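Type IV pilus assembly protein PilF (Thermus thermophilus HB8, PDB 5OIU) binds and probably hydrolyses ATP as a hexameric AAA+ motor, powering the assembly of type IV pili. Local coordinates at residues C[77-83]-C[94-100]; C[277-281]-C[377-383]; C[335-341]-C[357-361]. One frame throughout, in Å; residues are numbered along the deposited sequence.

Contact 1 (C[77-83]-C[94-100]). With ATP (adenosine-5'-triphosphate), chain Q.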
loop_
_atom_site.group_PDB
_atom_site.type_symbol
_atom_site.label_atom_id
_atom_site.label_comp_id
_atom_site.label_asym_id
_atom_site.label_seq_id
_atom_site.Cartn_x
_atom_site.Cartn_y
_atom_site.Cartn_z
ATOM N N LEU C 77 -20.051 13.469 20.316
ATOM C CA LEU C 77 -20.333 12.634 19.161
ATOM C C LEU C 77 -21.598 11.810 19.393
ATOM O O LEU C 77 -21.969 11.547 20.543
ATOM C CB LEU C 77 -19.157 11.692 18.875
ATOM C CG LEU C 77 -17.874 12.310 18.315
ATOM C CD1 LEU C 77 -16.786 11.233 18.207
ATOM C CD2 LEU C 77 -18.121 13.000 16.969
ATOM N N PRO C 78 -22.286 11.389 18.329
ATOM C CA PRO C 78 -23.467 10.533 18.509
ATOM C C PRO C 78 -23.092 9.066 18.614
ATOM O O PRO C 78 -22.194 8.583 17.928
ATOM C CB PRO C 78 -24.283 10.800 17.235
ATOM C CG PRO C 78 -23.257 11.117 16.205
ATOM C CD PRO C 78 -22.096 11.787 16.923
ATOM N N GLN C 79 -23.803 8.337 19.476
ATOM C CA GLN C 79 -23.542 6.919 19.703
ATOM C C GLN C 79 -24.832 6.119 19.549
ATOM O O GLN C 79 -25.929 6.679 19.509
ATOM C CB GLN C 79 -22.913 6.704 21.088
ATOM C CG GLN C 79 -22.036 7.878 21.521
ATOM C CD GLN C 79 -21.720 7.891 23.010
ATOM O OE1 GLN C 79 -21.355 6.872 23.590
ATOM N NE2 GLN C 79 -21.859 9.062 23.633
ATOM N N ASP C 80 -24.694 4.791 19.459
ATOM C CA ASP C 80 -25.813 3.864 19.311
ATOM C C ASP C 80 -25.595 2.616 20.133
ATOM O O ASP C 80 -24.465 2.179 20.355
ATOM C CB ASP C 80 -26.016 3.365 17.892
ATOM C CG ASP C 80 -25.814 4.420 16.907
ATOM O OD1 ASP C 80 -26.604 5.375 17.003
ATOM O OD2 ASP C 80 -24.913 4.302 16.043
ATOM N N GLY C 81 -26.705 1.999 20.491
ATOM C CA GLY C 81 -26.666 0.757 21.222
ATOM C C GLY C 81 -28.065 0.210 21.351
ATOM O O GLY C 81 -29.059 0.944 21.264
ATOM N N ARG C 82 -28.128 -1.093 21.550
ATOM C CA ARG C 82 -29.394 -1.745 21.810
ATOM C C ARG C 82 -29.584 -1.874 23.310
ATOM O O ARG C 82 -28.624 -2.097 24.052
ATOM C CB ARG C 82 -29.469 -3.112 21.149
ATOM C CG ARG C 82 -30.863 -3.473 20.773
ATOM C CD ARG C 82 -30.952 -4.900 20.375
ATOM N NE ARG C 82 -30.680 -5.079 18.961
ATOM C CZ ARG C 82 -31.329 -5.956 18.200
ATOM N NH1 ARG C 82 -32.298 -6.694 18.727
ATOM N NH2 ARG C 82 -31.025 -6.081 16.914
ATOM N N VAL C 83 -30.826 -1.701 23.747
ATOM C CA VAL C 83 -31.215 -1.802 25.146
ATOM C C VAL C 83 -32.175 -2.973 25.263
ATOM O O VAL C 83 -33.274 -2.936 24.696
ATOM C CB VAL C 83 -31.881 -0.510 25.647
ATOM C CG1 VAL C 83 -32.357 -0.690 27.065
ATOM C CG2 VAL C 83 -30.931 0.690 25.538
ATOM N N LEU C 94 -34.956 -2.004 22.704
ATOM C CA LEU C 94 -34.953 -0.622 22.256
ATOM C C LEU C 94 -33.684 -0.322 21.475
ATOM O O LEU C 94 -32.579 -0.596 21.949
ATOM C CB LEU C 94 -35.066 0.322 23.454
ATOM C CG LEU C 94 -36.267 0.052 24.352
ATOM C CD1 LEU C 94 -35.848 -0.254 25.771
ATOM C CD2 LEU C 94 -37.163 1.267 24.304
ATOM N N ARG C 95 -33.850 0.223 20.273
ATOM C CA ARG C 95 -32.765 0.875 19.539
ATOM C C ARG C 95 -32.510 2.240 20.176
ATOM O O ARG C 95 -33.373 3.119 20.135
ATOM C CB ARG C 95 -33.156 1.008 18.067
ATOM C CG ARG C 95 -32.025 1.253 17.072
ATOM C CD ARG C 95 -31.751 2.747 16.835
ATOM N NE ARG C 95 -32.940 3.560 16.514
ATOM C CZ ARG C 95 -33.601 3.516 15.357
ATOM N NH1 ARG C 95 -33.206 2.684 14.405
ATOM N NH2 ARG C 95 -34.665 4.293 15.159
ATOM N N LEU C 96 -31.348 2.427 20.783
ATOM C CA LEU C 96 -31.028 3.688 21.435
ATOM C C LEU C 96 -30.089 4.522 20.567
ATOM O O LEU C 96 -29.174 3.989 19.932
ATOM C CB LEU C 96 -30.396 3.437 22.806
ATOM C CG LEU C 96 -29.790 4.687 23.464
ATOM C CD1 LEU C 96 -30.819 5.784 23.647
ATOM C CD2 LEU C 96 -29.141 4.354 24.784
ATOM N N SER C 97 -30.327 5.836 20.530
ATOM C CA SER C 97 -29.495 6.763 19.773
ATOM C C SER C 97 -29.366 8.061 20.548
ATOM O O SER C 97 -30.381 8.633 20.949
ATOM C CB SER C 97 -30.093 7.033 18.392
ATOM O OG SER C 97 -29.750 8.323 17.924
ATOM N N THR C 98 -28.131 8.516 20.784
ATOM C CA THR C 98 -27.899 9.795 21.440
ATOM C C THR C 98 -27.204 10.739 20.475
ATOM O O THR C 98 -26.251 10.355 19.791
ATOM C CB THR C 98 -27.060 9.673 22.724
ATOM O OG1 THR C 98 -25.728 9.261 22.405
ATOM C CG2 THR C 98 -27.698 8.697 23.701
ATOM N N LEU C 99 -27.679 11.981 20.438
ATOM C CA LEU C 99 -27.219 12.937 19.480
ATOM C C LEU C 99 -26.985 14.263 20.187
ATOM O O LEU C 99 -27.894 14.766 20.873
ATOM C CB LEU C 99 -28.244 13.093 18.363
ATOM C CG LEU C 99 -27.986 14.166 17.307
ATOM C CD1 LEU C 99 -27.172 13.589 16.160
ATOM C CD2 LEU C 99 -29.312 14.728 16.801
ATOM N N PRO C 100 -25.796 14.849 20.048
ATOM C CA PRO C 100 -25.572 16.204 20.570
ATOM C C PRO C 100 -26.481 17.208 19.877
ATOM O O PRO C 100 -26.675 17.154 18.660
ATOM C CB PRO C 100 -24.099 16.486 20.234
ATOM C CG PRO C 100 -23.545 15.233 19.631
ATOM C CD PRO C 100 -24.677 14.358 19.224
HETATM P PG ATP Q . -27.289 -6.169 15.732
HETATM O O1G ATP Q . -26.598 -5.218 14.759
HETATM O O2G ATP Q . -26.452 -7.371 16.116
HETATM O O3G ATP Q . -27.911 -5.504 16.933
HETATM P PB ATP Q . -28.691 -7.870 13.885
HETATM O O1B ATP Q . -28.001 -7.385 12.636
HETATM O O2B ATP Q . -28.295 -9.172 14.540
HETATM O O3B ATP Q . -28.628 -6.713 15.001
HETATM P PA ATP Q . -31.249 -8.882 14.487
HETATM O O1A ATP Q . -31.337 -10.350 14.167
HETATM O O2A ATP Q . -30.979 -8.470 15.914
HETATM O O3A ATP Q . -30.253 -8.033 13.549
HETATM O "O5'" ATP Q . -32.678 -8.320 14.027
HETATM C "C5'" ATP Q . -33.051 -6.955 14.197
HETATM C "C4'" ATP Q . -34.571 -6.905 14.113
HETATM O "O4'" ATP Q . -35.022 -7.273 12.805
HETATM C "C3'" ATP Q . -35.172 -7.892 15.095
HETATM O "O3'" ATP Q . -36.280 -7.186 15.687
HETATM C "C2'" ATP Q . -35.566 -9.074 14.214
HETATM O "O2'" ATP Q . -36.637 -9.880 14.740
HETATM C "C1'" ATP Q . -35.876 -8.412 12.869
HETATM N N9 ATP Q . -35.573 -9.273 11.709
HETATM C C8 ATP Q . -34.397 -9.906 11.507
HETATM N N7 ATP Q . -34.420 -10.611 10.346
HETATM C C5 ATP Q . -35.628 -10.444 9.786
HETATM C C6 ATP Q . -36.299 -10.920 8.555
HETATM N N6 ATP Q . -35.667 -11.743 7.680
HETATM N N1 ATP Q . -37.564 -10.506 8.332
HETATM C C2 ATP Q . -38.193 -9.687 9.199
HETATM N N3 ATP Q . -37.645 -9.213 10.337
HETATM C C4 ATP Q . -36.384 -9.551 10.685
HETATM O O HOH W 1 -23.692 10.869 22.538
#
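The antiparallel β-hairpin of strands 79-87 and 90-101 joins Gln79, Gly81 and Val83 to Thr98, Leu96 and Leu94 as hydrogen-bonded pairs, and reaches the ATP site at Arg82. Each pair exchanges two backbone bonds; Leu96 N lies 2.8 Å from Gly81 O, and Val83 N 2.7 Å from Leu94 O. On the face of Val83, Leu94 and Leu96, which helix 57-67 covers, Val83 spreads its two methyls: CG1, anti to the backbone N (chi1 176°), meets Leu94 CD1 at 3.7 Å, and CG2 rests on Leu96 CB at 3.9 Å. A water donates to Leu77 O and accepts from Gln79 NE2 and from Thr98 OG1 (2.6 Å from the water). On the other face Asp80 forms a salt bridge with Arg209, and Ser97 OG a hydrogen bond with Gln210, both of the second subunit. Arg82 shares that face; its chain bends at chi3 (-88°), and NH2 lies 2.6 Å from ATP O2A and 3.2 Å from O3G, both weak bonds, while NH1 forms a salt bridge with Asp93. A guanidinium placed between Asp93 and the alpha and gamma phosphates probably helps to balance their charge and may link the hairpin to the nucleotide.

Contact 2 (C[277-281]-C[377-383]). With ATP (adenosine-5'-triphosphate), chain Q.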
loop_
_atom_site.group_PDB
_atom_site.type_symbol
_atom_site.label_atom_id
_atom_site.label_comp_id
_atom_site.label_asym_id
_atom_site.label_seq_id
_atom_site.Cartn_x
_atom_site.Cartn_y
_atom_site.Cartn_z
ATOM N N LEU C 277 -32.700 -5.191 5.768
ATOM C CA LEU C 277 -34.143 -5.303 5.958
ATOM C C LEU C 277 -34.864 -4.147 5.250
ATOM O O LEU C 277 -34.531 -2.972 5.455
ATOM C CB LEU C 277 -34.476 -5.343 7.450
ATOM C CG LEU C 277 -33.972 -6.568 8.238
ATOM C CD1 LEU C 277 -34.557 -6.598 9.651
ATOM C CD2 LEU C 277 -34.292 -7.877 7.528
ATOM N N VAL C 278 -35.827 -4.487 4.385
ATOM C CA VAL C 278 -36.703 -3.509 3.743
ATOM C C VAL C 278 -38.087 -3.642 4.347
ATOM O O VAL C 278 -38.480 -4.700 4.848
ATOM C CB VAL C 278 -36.827 -3.643 2.205
ATOM C CG1 VAL C 278 -35.486 -3.577 1.516
ATOM C CG2 VAL C 278 -37.556 -4.902 1.852
ATOM N N ARG C 279 -38.842 -2.553 4.274
ATOM C CA ARG C 279 -40.204 -2.564 4.766
ATOM C C ARG C 279 -41.117 -3.227 3.742
ATOM O O ARG C 279 -40.924 -3.107 2.525
ATOM C CB ARG C 279 -40.676 -1.147 5.071
ATOM C CG ARG C 279 -40.102 -0.613 6.355
ATOM C CD ARG C 279 -40.794 0.656 6.746
ATOM N NE ARG C 279 -40.535 1.699 5.765
ATOM C CZ ARG C 279 -41.205 2.848 5.685
ATOM N NH1 ARG C 279 -42.198 3.117 6.527
ATOM N NH2 ARG C 279 -40.877 3.729 4.751
ATOM N N ARG C 280 -42.120 -3.923 4.256
ATOM C CA ARG C 280 -42.966 -4.811 3.486
ATOM C C ARG C 280 -44.297 -4.131 3.177
ATOM O O ARG C 280 -44.970 -3.638 4.088
ATOM C CB ARG C 280 -43.181 -6.089 4.284
ATOM C CG ARG C 280 -43.886 -7.161 3.545
ATOM C CD ARG C 280 -43.768 -8.441 4.315
ATOM N NE ARG C 280 -44.192 -9.563 3.493
ATOM C CZ ARG C 280 -44.054 -10.831 3.847
ATOM N NH1 ARG C 280 -43.501 -11.133 5.021
ATOM N NH2 ARG C 280 -44.470 -11.786 3.025
ATOM N N VAL C 281 -44.676 -4.110 1.895
ATOM C CA VAL C 281 -45.904 -3.427 1.497
ATOM C C VAL C 281 -47.112 -4.079 2.161
ATOM O O VAL C 281 -47.261 -5.309 2.139
ATOM C CB VAL C 281 -46.049 -3.449 -0.034
ATOM C CG1 VAL C 281 -47.417 -2.926 -0.438
ATOM C CG2 VAL C 281 -44.942 -2.635 -0.702
ATOM N N GLY C 377 -44.016 -7.316 -5.526
ATOM C CA GLY C 377 -44.865 -6.665 -4.558
ATOM C C GLY C 377 -44.497 -6.861 -3.105
ATOM O O GLY C 377 -45.260 -6.437 -2.233
ATOM N N ILE C 378 -43.360 -7.483 -2.802
ATOM C CA ILE C 378 -42.963 -7.620 -1.400
ATOM C C ILE C 378 -42.627 -6.257 -0.799
ATOM O O ILE C 378 -42.947 -5.971 0.362
ATOM C CB ILE C 378 -41.784 -8.596 -1.289
ATOM C CG1 ILE C 378 -42.232 -9.971 -1.757
ATOM C CG2 ILE C 378 -41.272 -8.655 0.117
ATOM C CD1 ILE C 378 -41.124 -10.831 -2.255
ATOM N N THR C 379 -41.983 -5.394 -1.577
ATOM C CA THR C 379 -41.556 -4.093 -1.097
ATOM C C THR C 379 -41.697 -3.066 -2.217
ATOM O O THR C 379 -41.956 -3.397 -3.385
ATOM C CB THR C 379 -40.111 -4.148 -0.573
ATOM O OG1 THR C 379 -39.761 -2.893 -0.003
ATOM C CG2 THR C 379 -39.120 -4.489 -1.701
ATOM N N THR C 380 -41.553 -1.801 -1.842
ATOM C CA THR C 380 -41.477 -0.751 -2.838
ATOM C C THR C 380 -40.068 -0.671 -3.393
ATOM O O THR C 380 -39.104 -1.134 -2.780
ATOM C CB THR C 380 -41.842 0.594 -2.234
ATOM O OG1 THR C 380 -40.803 0.984 -1.326
ATOM C CG2 THR C 380 -43.169 0.502 -1.509
ATOM N N LEU C 381 -39.951 -0.073 -4.571
ATOM C CA LEU C 381 -38.621 0.201 -5.098
ATOM C C LEU C 381 -37.894 1.230 -4.244
ATOM O O LEU C 381 -36.669 1.148 -4.093
ATOM C CB LEU C 381 -38.715 0.673 -6.541
ATOM C CG LEU C 381 -37.378 1.062 -7.151
ATOM C CD1 LEU C 381 -36.617 -0.197 -7.548
ATOM C CD2 LEU C 381 -37.573 2.006 -8.338
ATOM N N GLU C 382 -38.625 2.183 -3.654
ATOM C CA GLU C 382 -37.978 3.199 -2.825
ATOM C C GLU C 382 -37.269 2.562 -1.640
ATOM O O GLU C 382 -36.120 2.901 -1.335
ATOM C CB GLU C 382 -38.991 4.243 -2.350
ATOM C CG GLU C 382 -39.399 5.255 -3.439
ATOM C CD GLU C 382 -40.340 4.654 -4.501
ATOM O OE1 GLU C 382 -41.174 3.798 -4.141
ATOM O OE2 GLU C 382 -40.253 5.044 -5.691
ATOM N N GLU C 383 -37.944 1.629 -0.958
ATOM C CA GLU C 383 -37.306 0.883 0.120
ATOM C C GLU C 383 -36.013 0.245 -0.354
ATOM O O GLU C 383 -34.976 0.346 0.310
ATOM C CB GLU C 383 -38.257 -0.183 0.659
ATOM C CG GLU C 383 -39.162 0.323 1.740
ATOM C CD GLU C 383 -38.388 0.772 2.958
ATOM O OE1 GLU C 383 -37.657 -0.066 3.514
ATOM O OE2 GLU C 383 -38.501 1.955 3.359
HETATM P PG ATP Q . -27.289 -6.169 15.732
HETATM O O1G ATP Q . -26.598 -5.218 14.759
HETATM O O2G ATP Q . -26.452 -7.371 16.116
HETATM O O3G ATP Q . -27.911 -5.504 16.933
HETATM P PB ATP Q . -28.691 -7.870 13.885
HETATM O O1B ATP Q . -28.001 -7.385 12.636
HETATM O O2B ATP Q . -28.295 -9.172 14.540
HETATM O O3B ATP Q . -28.628 -6.713 15.001
HETATM P PA ATP Q . -31.249 -8.882 14.487
HETATM O O1A ATP Q . -31.337 -10.350 14.167
HETATM O O2A ATP Q . -30.979 -8.470 15.914
HETATM O O3A ATP Q . -30.253 -8.033 13.549
HETATM O "O5'" ATP Q . -32.678 -8.320 14.027
HETATM C "C5'" ATP Q . -33.051 -6.955 14.197
HETATM C "C4'" ATP Q . -34.571 -6.905 14.113
HETATM O "O4'" ATP Q . -35.022 -7.273 12.805
HETATM C "C3'" ATP Q . -35.172 -7.892 15.095
HETATM O "O3'" ATP Q . -36.280 -7.186 15.687
HETATM C "C2'" ATP Q . -35.566 -9.074 14.214
HETATM O "O2'" ATP Q . -36.637 -9.880 14.740
HETATM C "C1'" ATP Q . -35.876 -8.412 12.869
HETATM N N9 ATP Q . -35.573 -9.273 11.709
HETATM C C8 ATP Q . -34.397 -9.906 11.507
HETATM N N7 ATP Q . -34.420 -10.611 10.346
HETATM C C5 ATP Q . -35.628 -10.444 9.786
HETATM C C6 ATP Q . -36.299 -10.920 8.555
HETATM N N6 ATP Q . -35.667 -11.743 7.680
HETATM N N1 ATP Q . -37.564 -10.506 8.332
HETATM C C2 ATP Q . -38.193 -9.687 9.199
HETATM N N3 ATP Q . -37.645 -9.213 10.337
HETATM C C4 ATP Q . -36.384 -9.551 10.685
HETATM O O HOH W 2 -39.092 3.948 1.970
#
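Glu383 OE2 takes both NE and NH2 of Arg279, at 3.2 and 3.3 Å, in a side-on salt bridge. Both nitrogens come from the same face of the carboxylate, whose plane stands 76° from that of the guanidinium, yet OE2 lies in the guanidinium plane, at its edge. The other oxygen, OE1, accepts Arg279 N at 2.9 Å in a nearly straight bond from above the carboxylate plane and also pairs with Arg387, so the buried carboxylate is held at both oxygens and its rotation is fixed. Glu383 already leaves its helix toward the strand, and a bend at chi2 (-63°) sets the carboxylate beside Arg279.

Further along the strand, the carbonyl of the same arginine, Arg279 O, accepts Thr379 OG1 at 2.8 Å, and Val281 N is bonded to Ile378 O at 3.0 Å. Apolar contacts accompany these bonds: Val278 CG2 packs on Thr379 CB at 3.6 Å, and the CG2 methyls of Val281 and Thr380 meet at 3.7 Å. Leu277 points away, towards ATP, where its CD1 touches the ribose O4'.

Gly377 closes the preceding helix in a Schellman motif, and Thr380 N-caps helix 381-387 through OG1, which accepts Glu383 N and is also hydrogen-bonded to Tyr325 OH. The contact thus fastens the loop between helices 366-374 and 381-387 to the end of strand 269-281 of the P-loop NTPase sheet.

Contact 3 (C[335-341]-C[357-361])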
loop_
_atom_site.group_PDB
_atom_site.type_symbol
_atom_site.label_atom_id
_atom_site.label_comp_id
_atom_site.label_asym_id
_atom_site.label_seq_id
_atom_site.Cartn_x
_atom_site.Cartn_y
_atom_site.Cartn_z
ATOM N N LEU C 335 -21.967 -13.991 -1.658
ATOM C CA LEU C 335 -20.682 -14.207 -2.300
ATOM C C LEU C 335 -20.198 -15.600 -1.923
ATOM O O LEU C 335 -19.768 -15.824 -0.784
ATOM C CB LEU C 335 -19.684 -13.137 -1.866
ATOM C CG LEU C 335 -18.371 -13.003 -2.639
ATOM C CD1 LEU C 335 -17.750 -11.654 -2.372
ATOM C CD2 LEU C 335 -17.385 -14.092 -2.269
ATOM N N VAL C 336 -20.274 -16.532 -2.882
ATOM C CA VAL C 336 -19.781 -17.898 -2.718
ATOM C C VAL C 336 -18.381 -17.974 -3.311
ATOM O O VAL C 336 -18.171 -17.646 -4.489
ATOM C CB VAL C 336 -20.722 -18.926 -3.375
ATOM C CG1 VAL C 336 -20.220 -20.340 -3.141
ATOM C CG2 VAL C 336 -22.124 -18.782 -2.840
ATOM N N VAL C 337 -17.428 -18.416 -2.498
ATOM C CA VAL C 337 -16.013 -18.362 -2.849
ATOM C C VAL C 337 -15.649 -19.560 -3.723
ATOM O O VAL C 337 -15.901 -20.713 -3.353
ATOM C CB VAL C 337 -15.158 -18.327 -1.572
ATOM C CG1 VAL C 337 -13.672 -18.416 -1.907
ATOM C CG2 VAL C 337 -15.472 -17.074 -0.776
ATOM N N ASP C 338 -15.037 -19.296 -4.880
ATOM C CA ASP C 338 -14.509 -20.342 -5.754
ATOM C C ASP C 338 -13.019 -20.116 -5.979
ATOM O O ASP C 338 -12.386 -19.300 -5.305
ATOM C CB ASP C 338 -15.252 -20.406 -7.085
ATOM C CG ASP C 338 -15.346 -19.051 -7.757
ATOM O OD1 ASP C 338 -14.292 -18.376 -7.916
ATOM O OD2 ASP C 338 -16.483 -18.666 -8.117
ATOM N N ASP C 339 -12.453 -20.867 -6.927
ATOM C CA ASP C 339 -11.019 -20.776 -7.183
ATOM C C ASP C 339 -10.638 -19.369 -7.605
ATOM O O ASP C 339 -9.599 -18.838 -7.183
ATOM C CB ASP C 339 -10.601 -21.773 -8.261
ATOM C CG ASP C 339 -11.351 -23.074 -8.172
ATOM O OD1 ASP C 339 -11.000 -23.884 -7.283
ATOM O OD2 ASP C 339 -12.292 -23.272 -8.977
ATOM N N GLU C 340 -11.481 -18.739 -8.425
ATOM C CA GLU C 340 -11.136 -17.432 -8.968
ATOM C C GLU C 340 -11.073 -16.386 -7.864
ATOM O O GLU C 340 -10.112 -15.606 -7.791
ATOM C CB GLU C 340 -12.137 -17.036 -10.045
ATOM C CG GLU C 340 -11.493 -16.242 -11.144
ATOM C CD GLU C 340 -12.501 -15.770 -12.158
ATOM O OE1 GLU C 340 -13.573 -16.414 -12.257
ATOM O OE2 GLU C 340 -12.221 -14.756 -12.840
ATOM N N ILE C 341 -12.086 -16.365 -6.987
ATOM C CA ILE C 341 -12.078 -15.445 -5.853
ATOM C C ILE C 341 -10.895 -15.737 -4.938
ATOM O O ILE C 341 -10.166 -14.824 -4.525
ATOM C CB ILE C 341 -13.410 -15.526 -5.092
ATOM C CG1 ILE C 341 -14.518 -14.897 -5.924
ATOM C CG2 ILE C 341 -13.288 -14.840 -3.751
ATOM C CD1 ILE C 341 -15.853 -15.572 -5.737
ATOM N N ILE C 357 -15.710 -9.724 -10.048
ATOM C CA ILE C 357 -15.484 -11.147 -10.310
ATOM C C ILE C 357 -16.668 -11.974 -9.819
ATOM O O ILE C 357 -17.207 -12.814 -10.551
ATOM C CB ILE C 357 -14.178 -11.641 -9.664
ATOM C CG1 ILE C 357 -12.946 -11.067 -10.362
ATOM C CG2 ILE C 357 -14.151 -13.165 -9.701
ATOM C CD1 ILE C 357 -11.780 -10.840 -9.416
ATOM N N ALA C 358 -17.085 -11.758 -8.563
ATOM C CA ALA C 358 -18.196 -12.545 -8.025
ATOM C C ALA C 358 -19.476 -12.297 -8.800
ATOM O O ALA C 358 -20.305 -13.202 -8.940
ATOM C CB ALA C 358 -18.419 -12.234 -6.541
ATOM N N ARG C 359 -19.654 -11.078 -9.313
ATOM C CA ARG C 359 -20.851 -10.769 -10.079
ATOM C C ARG C 359 -20.820 -11.456 -11.432
ATOM O O ARG C 359 -21.859 -11.907 -11.932
ATOM C CB ARG C 359 -20.981 -9.261 -10.246
ATOM C CG ARG C 359 -21.620 -8.604 -9.088
ATOM C CD ARG C 359 -22.711 -7.761 -9.598
ATOM N NE ARG C 359 -22.164 -6.605 -10.274
ATOM C CZ ARG C 359 -22.888 -5.775 -11.010
ATOM N NH1 ARG C 359 -24.195 -5.983 -11.157
ATOM N NH2 ARG C 359 -22.305 -4.735 -11.589
ATOM N N ARG C 360 -19.634 -11.534 -12.042
ATOM C CA ARG C 360 -19.504 -12.179 -13.344
ATOM C C ARG C 360 -19.871 -13.656 -13.254
ATOM O O ARG C 360 -20.708 -14.146 -14.022
ATOM C CB ARG C 360 -18.081 -11.991 -13.875
ATOM C CG ARG C 360 -17.954 -12.187 -15.379
ATOM C CD ARG C 360 -16.562 -11.825 -15.890
ATOM N NE ARG C 360 -15.488 -12.082 -14.925
ATOM C CZ ARG C 360 -15.092 -13.292 -14.515
ATOM N NH1 ARG C 360 -15.684 -14.401 -14.960
ATOM N NH2 ARG C 360 -14.100 -13.387 -13.636
ATOM N N LYS C 361 -19.278 -14.378 -12.288
ATOM C CA LYS C 361 -19.624 -15.782 -12.001
ATOM C C LYS C 361 -21.059 -15.954 -11.490
ATOM O O LYS C 361 -21.420 -17.065 -11.079
ATOM C CB LYS C 361 -18.631 -16.375 -10.999
ATOM C CG LYS C 361 -17.185 -16.060 -11.354
ATOM C CD LYS C 361 -16.181 -17.015 -10.699
ATOM C CE LYS C 361 -16.282 -18.464 -11.222
ATOM N NZ LYS C 361 -16.576 -18.590 -12.675
#
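Glu340 and Arg360 meet in a salt bridge where helix 339-347 packs beside the C-terminal end of helix 351-360, two consecutive helices that follow the edge strand 328-336 of the P-loop NTPase sheet. Glu340 OE2 is modelled 2.5 Å from Arg360 NH2, too short for the exact distance to be trusted. The carboxylate comes to the edge of the guanidinium, with the two planes 35° apart, and the two side chains lie nearly perpendicular. Glu340 stretches out past CG and carries the carboxylate across to the neighbouring helix. Its other oxygen, OE1, has a long salt bridge to Lys361 NZ at 3.7 Å, so that one carboxylate serves two cations in a small network at a partly exposed surface. Lys361 is the first residue to leave the helix, and its chain, bent at chi3 (67°) and chi4, brings CD close to both acids, slanting across Glu340 and meeting Asp338 head-on. The Asp338 carboxylate stays beyond salt-bridge distance of the ammonium group and lies against the aliphatic part of the lysine.

Beside this polar edge the packing is apolar. With chi1 of Ile357 at -70°, CG1 stands beside the backbone N and CG2 takes the anti place, 3.9 Å from Glu340 CD and 4.2 Å from Ile341 CG1; the two isoleucines run antiparallel side by side. Ala358 CB fits against Leu335 CG at 4.0 Å and, less closely, against Ile341 CD1. Met363 touches both Leu335 and Ala358, and helix 248-257 adds Ala248 and Ala249 around Leu335.

Asp338, the N-cap, helps to set the start of helix 339-347: its OD1 accepts Glu340 N weakly and Ile341 N at 3.1 Å, the latter almost in line with the C-O bond.

In the fold
Contact 1 closes first along the chain, in the antiparallel six-stranded sheet near the N-terminus; contact 2 opens later, and contact 3 is nested inside the loop that contact 2 closes. Contacts 2 and 3 share the mixed P-loop NTPase sheet, through the neighbouring strands 269-281 and 328-336, with centres about 28 Å apart. Contact 1 lies about 26 Å from contact 2 and about 37 Å from contact 3, centre to centre. Contacts 1 and 2 both touch ATP and the second subunit, so the nucleotide sits between the two parts of the chain. Contact 3, opposite contact 1 across the chain's centre, packs two helices and the end of strand 328-336, away from the nucleotide contacts.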